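Local coordinates for probable sulfate-binding lipoprotein SubI (PDB 6DDN) that probably binds sulfate outside the cell membrane and carries it as the solute-binding component of a sulfate uptake system, at residues Pro103-Val107 with Ser271-Ala277; Asn153-Trp157 with Val253-Gln257. All blocks are in the same frame, centred on the assembly; numbering follows the deposited sequence.

Contact 1: Pro103-Val107 with Ser271-Ala277. With SO4 (sulfate ion), chain F; ACT (acetate ion), chain I.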
loop_
_atom_site.group_PDB
_atom_site.type_symbol
_atom_site.label_atom_id
_atom_site.label_comp_id
_atom_site.label_asym_id
_atom_site.label_seq_id
_atom_site.Cartn_x
_atom_site.Cartn_y
_atom_site.Cartn_z
ATOM N N PRO A 103 3.495 17.313 12.644
ATOM C CA PRO A 103 4.253 16.538 13.632
ATOM C C PRO A 103 4.218 15.055 13.300
ATOM O O PRO A 103 3.162 14.488 13.010
ATOM C CB PRO A 103 3.534 16.843 14.950
ATOM C CG PRO A 103 2.151 17.234 14.539
ATOM C CD PRO A 103 2.311 17.958 13.235
ATOM N N ALA A 104 5.393 14.434 13.328
ATOM C CA ALA A 104 5.512 13.016 13.033
ATOM C C ALA A 104 6.787 12.494 13.671
ATOM O O ALA A 104 7.822 13.164 13.642
ATOM C CB ALA A 104 5.529 12.752 11.523
ATOM N N ASP A 105 6.696 11.304 14.261
ATOM C CA ASP A 105 7.871 10.589 14.728
ATOM C C ASP A 105 8.210 9.387 13.861
ATOM O O ASP A 105 9.368 8.959 13.847
ATOM C CB ASP A 105 7.677 10.136 16.182
ATOM C CG ASP A 105 7.417 11.300 17.125
ATOM O OD1 ASP A 105 8.385 11.985 17.519
ATOM O OD2 ASP A 105 6.239 11.534 17.471
ATOM N N LEU A 106 7.233 8.847 13.132
ATOM C CA LEU A 106 7.456 7.774 12.177
ATOM C C LEU A 106 6.554 7.986 10.974
ATOM O O LEU A 106 5.428 8.477 11.099
ATOM C CB LEU A 106 7.172 6.394 12.777
ATOM C CG LEU A 106 8.182 5.838 13.774
ATOM C CD1 LEU A 106 7.543 5.713 15.144
ATOM C CD2 LEU A 106 8.701 4.497 13.291
ATOM N N VAL A 107 7.057 7.604 9.805
ATOM C CA VAL A 107 6.293 7.651 8.568
ATOM C C VAL A 107 6.135 6.232 8.051
ATOM O O VAL A 107 7.060 5.420 8.149
ATOM C CB VAL A 107 6.960 8.550 7.509
ATOM C CG1 VAL A 107 6.617 9.995 7.782
ATOM C CG2 VAL A 107 8.467 8.342 7.502
ATOM N N SER A 271 12.382 14.209 14.819
ATOM C CA SER A 271 11.585 13.858 15.983
ATOM C C SER A 271 12.423 13.904 17.252
ATOM O O SER A 271 13.592 13.510 17.259
ATOM C CB SER A 271 10.974 12.467 15.822
ATOM O OG SER A 271 10.741 11.875 17.090
ATOM N N THR A 272 11.805 14.382 18.331
ATOM C CA THR A 272 12.431 14.458 19.640
ATOM C C THR A 272 12.276 13.169 20.440
ATOM O O THR A 272 12.408 13.195 21.669
ATOM C CB THR A 272 11.847 15.631 20.429
ATOM O OG1 THR A 272 10.493 15.331 20.794
ATOM C CG2 THR A 272 11.864 16.897 19.589
ATOM N N HIS A 273 11.997 12.048 19.774
ATOM C CA HIS A 273 11.718 10.783 20.447
ATOM C C HIS A 273 12.357 9.624 19.705
ATOM O O HIS A 273 11.792 8.528 19.634
ATOM C CB HIS A 273 10.214 10.539 20.574
ATOM C CG HIS A 273 9.504 11.552 21.412
ATOM N ND1 HIS A 273 9.859 11.818 22.716
ATOM C CD2 HIS A 273 8.450 12.355 21.136
ATOM C CE1 HIS A 273 9.058 12.747 23.207
ATOM N NE2 HIS A 273 8.193 13.089 22.268
ATOM N N LEU A 274 13.549 9.838 19.145
ATOM C CA LEU A 274 14.152 8.808 18.307
ATOM C C LEU A 274 14.477 7.544 19.088
ATOM O O LEU A 274 14.661 6.489 18.478
ATOM C CB LEU A 274 15.405 9.347 17.617
ATOM C CG LEU A 274 15.152 10.438 16.572
ATOM C CD1 LEU A 274 16.141 10.333 15.424
ATOM C CD2 LEU A 274 13.727 10.372 16.042
ATOM N N GLY A 275 14.539 7.621 20.413
ATOM C CA GLY A 275 14.651 6.420 21.215
ATOM C C GLY A 275 13.436 5.532 21.038
ATOM O O GLY A 275 13.556 4.379 20.611
ATOM N N ALA A 276 12.252 6.070 21.349
ATOM C CA ALA A 276 11.024 5.297 21.197
ATOM C C ALA A 276 10.697 5.056 19.728
ATOM O O ALA A 276 10.254 3.963 19.358
ATOM C CB ALA A 276 9.864 6.008 21.892
ATOM N N ALA A 277 10.908 6.066 18.879
ATOM C CA ALA A 277 10.601 5.918 17.460
ATOM C C ALA A 277 11.423 4.802 16.827
ATOM O O ALA A 277 10.902 4.018 16.024
ATOM C CB ALA A 277 10.830 7.242 16.731
HETATM S S SO4 F . 12.517 8.959 23.842
HETATM O O1 SO4 F . 11.589 10.049 23.551
HETATM O O2 SO4 F . 12.246 8.447 25.181
HETATM O O3 SO4 F . 12.334 7.890 22.866
HETATM O O4 SO4 F . 13.892 9.446 23.769
HETATM C C ACT I . 8.020 16.091 17.544
HETATM O O ACT I . 8.743 15.343 18.259
HETATM O OXT ACT I . 7.691 15.948 16.332
HETATM C CH3 ACT I . 7.441 17.371 18.237
#

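Contact 2: Asn153-Trp157 with Val253-Gln257. With SO4 (sulfate ion), chain G.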
loop_
_atom_site.group_PDB
_atom_site.type_symbol
_atom_site.label_atom_id
_atom_site.label_comp_id
_atom_site.label_asym_id
_atom_site.label_seq_id
_atom_site.Cartn_x
_atom_site.Cartn_y
_atom_site.Cartn_z
ATOM N N ASN A 153 -18.353 -11.413 -13.097
ATOM C CA ASN A 153 -17.334 -12.382 -13.492
ATOM C C ASN A 153 -16.045 -11.681 -13.928
ATOM O O ASN A 153 -15.587 -11.801 -15.067
ATOM C CB ASN A 153 -17.871 -13.302 -14.596
ATOM C CG ASN A 153 -16.951 -14.467 -14.886
ATOM O OD1 ASN A 153 -16.378 -15.062 -13.974
ATOM N ND2 ASN A 153 -16.806 -14.800 -16.163
ATOM N N ILE A 154 -15.471 -10.931 -12.994
ATOM C CA ILE A 154 -14.213 -10.229 -13.225
ATOM C C ILE A 154 -13.073 -11.129 -12.765
ATOM O O ILE A 154 -13.008 -11.509 -11.591
ATOM C CB ILE A 154 -14.185 -8.881 -12.490
ATOM C CG1 ILE A 154 -15.482 -8.109 -12.739
ATOM C CG2 ILE A 154 -12.984 -8.064 -12.924
ATOM C CD1 ILE A 154 -15.636 -7.620 -14.164
ATOM N N ARG A 155 -12.176 -11.475 -13.690
ATOM C CA ARG A 155 -11.060 -12.365 -13.385
ATOM C C ARG A 155 -9.701 -11.864 -13.853
ATOM O O ARG A 155 -8.684 -12.384 -13.376
ATOM C CB ARG A 155 -11.291 -13.758 -13.996
ATOM C CG ARG A 155 -12.637 -14.395 -13.677
ATOM C CD ARG A 155 -12.639 -15.098 -12.328
ATOM N NE ARG A 155 -14.000 -15.395 -11.886
ATOM C CZ ARG A 155 -14.335 -15.712 -10.638
ATOM N NH1 ARG A 155 -13.407 -15.777 -9.693
ATOM N NH2 ARG A 155 -15.601 -15.965 -10.336
ATOM N N ASP A 156 -9.634 -10.892 -14.760
ATOM C CA ASP A 156 -8.347 -10.488 -15.312
ATOM C C ASP A 156 -8.425 -9.041 -15.783
ATOM O O ASP A 156 -9.490 -8.420 -15.781
ATOM C CB ASP A 156 -7.907 -11.448 -16.430
ATOM C CG ASP A 156 -8.770 -11.360 -17.681
ATOM O OD1 ASP A 156 -8.504 -12.137 -18.621
ATOM O OD2 ASP A 156 -9.707 -10.538 -17.745
ATOM N N TRP A 157 -7.269 -8.512 -16.195
ATOM C CA TRP A 157 -7.186 -7.098 -16.546
ATOM C C TRP A 157 -8.033 -6.761 -17.765
ATOM O O TRP A 157 -8.568 -5.651 -17.858
ATOM C CB TRP A 157 -5.731 -6.701 -16.781
ATOM C CG TRP A 157 -4.962 -6.576 -15.508
ATOM C CD1 TRP A 157 -3.971 -7.397 -15.066
ATOM C CD2 TRP A 157 -5.132 -5.576 -14.499
ATOM N NE1 TRP A 157 -3.509 -6.973 -13.847
ATOM C CE2 TRP A 157 -4.206 -5.855 -13.477
ATOM C CE3 TRP A 157 -5.977 -4.471 -14.361
ATOM C CZ2 TRP A 157 -4.099 -5.069 -12.332
ATOM C CZ3 TRP A 157 -5.869 -3.689 -13.224
ATOM C CH2 TRP A 157 -4.937 -3.994 -12.224
ATOM N N VAL A 253 -10.653 -10.985 -6.300
ATOM C CA VAL A 253 -9.920 -11.885 -7.179
ATOM C C VAL A 253 -8.650 -11.170 -7.612
ATOM O O VAL A 253 -8.704 -10.015 -8.050
ATOM C CB VAL A 253 -10.749 -12.297 -8.409
ATOM C CG1 VAL A 253 -10.188 -13.570 -9.029
ATOM C CG2 VAL A 253 -12.213 -12.471 -8.037
ATOM N N THR A 254 -7.520 -11.843 -7.480
ATOM C CA THR A 254 -6.278 -11.253 -7.962
ATOM C C THR A 254 -6.054 -11.650 -9.416
ATOM O O THR A 254 -6.133 -12.839 -9.743
ATOM C CB THR A 254 -5.098 -11.707 -7.115
ATOM O OG1 THR A 254 -5.415 -11.529 -5.729
ATOM C CG2 THR A 254 -3.861 -10.893 -7.446
ATOM N N PRO A 255 -5.792 -10.697 -10.310
ATOM C CA PRO A 255 -5.542 -11.062 -11.700
ATOM C C PRO A 255 -4.322 -11.951 -11.798
ATOM O O PRO A 255 -3.442 -11.926 -10.917
ATOM C CB PRO A 255 -5.313 -9.705 -12.384
ATOM C CG PRO A 255 -4.893 -8.790 -11.287
ATOM C CD PRO A 255 -5.645 -9.251 -10.076
ATOM N N PRO A 256 -4.236 -12.780 -12.845
ATOM C CA PRO A 256 -3.073 -13.676 -12.975
ATOM C C PRO A 256 -1.744 -12.945 -12.915
ATOM O O PRO A 256 -0.798 -13.435 -12.288
ATOM C CB PRO A 256 -3.303 -14.343 -14.337
ATOM C CG PRO A 256 -4.781 -14.282 -14.536
ATOM C CD PRO A 256 -5.217 -12.985 -13.924
ATOM N N GLN A 257 -1.650 -11.779 -13.545
ATOM C CA GLN A 257 -0.503 -10.896 -13.394
ATOM C C GLN A 257 -0.899 -9.741 -12.485
ATOM O O GLN A 257 -1.915 -9.080 -12.723
ATOM C CB GLN A 257 -0.022 -10.365 -14.744
ATOM C CG GLN A 257 0.304 -11.438 -15.769
ATOM C CD GLN A 257 1.123 -10.899 -16.927
ATOM O OE1 GLN A 257 2.176 -10.297 -16.730
ATOM N NE2 GLN A 257 0.635 -11.108 -18.145
HETATM S S SO4 G . -3.729 -10.668 -16.722
HETATM O O1 SO4 G . -2.967 -10.014 -15.667
HETATM O O2 SO4 G . -5.140 -10.368 -16.530
HETATM O O3 SO4 G . -3.303 -10.170 -18.027
HETATM O O4 SO4 G . -3.506 -12.108 -16.646
#

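Contact 1: Pro103-Val107 with Ser271-Ala277
Asp105 and Ser271 are joined by a hydrogen bond from Ser271 OG to Asp105 OD1, modelled at a very short 2.4 Å, so its exact length is doubtful. The hydroxyl, turned away from the backbone N of Ser271 (chi1 153°), lies between the carboxylate and the chain ahead. There it also accepts from His273 N at 3.0 Å, with an N-H...O angle of 144°, closing an ST turn just before helix 274-284. His273 takes the N-cap position of that helix. Its CG stands anti to the carbonyl carbon (chi1 -63°), and the imidazole presents the CD2 edge to Asp105, CD2 to OD1 being 3.6 Å. On another edge, ND1 donates in the ring plane to O1 of a sulfate, at 2.6 Å; the ion probably came from the crystallisation medium. Alongside the polar group, Leu106 CD1 and Ala277 CB make an apolar touch at 4.0 Å, and two methyl groups rest on carbonyl oxygens, Ala277 CB 3.7 Å from Asp105 O and Leu106 CD2 3.5 Å from Ala277 O. Asp105 OD2 accepts from Thr55 N of strand 53-58. The start of helix 274-284 thus sits against strand 106-108, which pairs parallel with strand 53-58 and antiparallel with strand 257-267.

Contact 2: Asn153-Trp157 with Val253-Gln257
A diproline linker between strands 250-253 and 257-267 meets the loop that follows strand 138-147, with Trp157 laid against Pro255. Pro255 CB sits over one face of the indole, 4.0 Å from the centroid of the five-membered ring and 29° off its normal, a CH-pi contact; Pro255 CG adds a 3.7 Å approach to Trp157 CE2. With CG beside the backbone N (chi1 -75°), Trp157 brings NE1 to Gln257 O, a 2.9 Å hydrogen bond with an N-H...O angle of 148° that lies near the ring plane. The proline on the face and the carbonyl at the edge help to fix the rotation of the indole. On the N-terminal side of Trp157, Arg155 O lies 3.6 Å from Pro256 CD, and Val253 CG2 reaches Ile154 O at 3.8 Å. The bend of the Arg155 chain at chi2 brings NH1 back to within 3.9 Å of Val253 CG2, while NE donates almost straight to Asn153 OD1 at 3.2 Å. A sulfate, presumably a crystallisation additive, accepts from Trp157 N at O2, 2.8 Å away. Beyond the contact, Phe144 of strand 138-147 meets Trp157 edge-to-face, helix 177-190 packs on the indole through Ala184, Pro185 and Ala188, and Val253 joins Phe144 by a backbone hydrogen bond.

From the N terminus the chain first supplies 103-107, then 153-157; 253-257 returns to the latter and closes contact 2 across 95 intervening residues, and 271-277 finally returns to 103-107. Contact 2 is therefore nested inside the larger loop of 163 residues closed by contact 1, without crossing. The two lie on opposite sides of the chain's centre, with centres 40 Å apart and nearest atoms about 25 Å apart. Strand 257-267 connects them: it begins at the end of contact 2, pairs with strands 138-147 and 106-108, and stops shortly before Ser271. This arrangement is consistent with the two-lobed fold of type 2 periplasmic binding proteins.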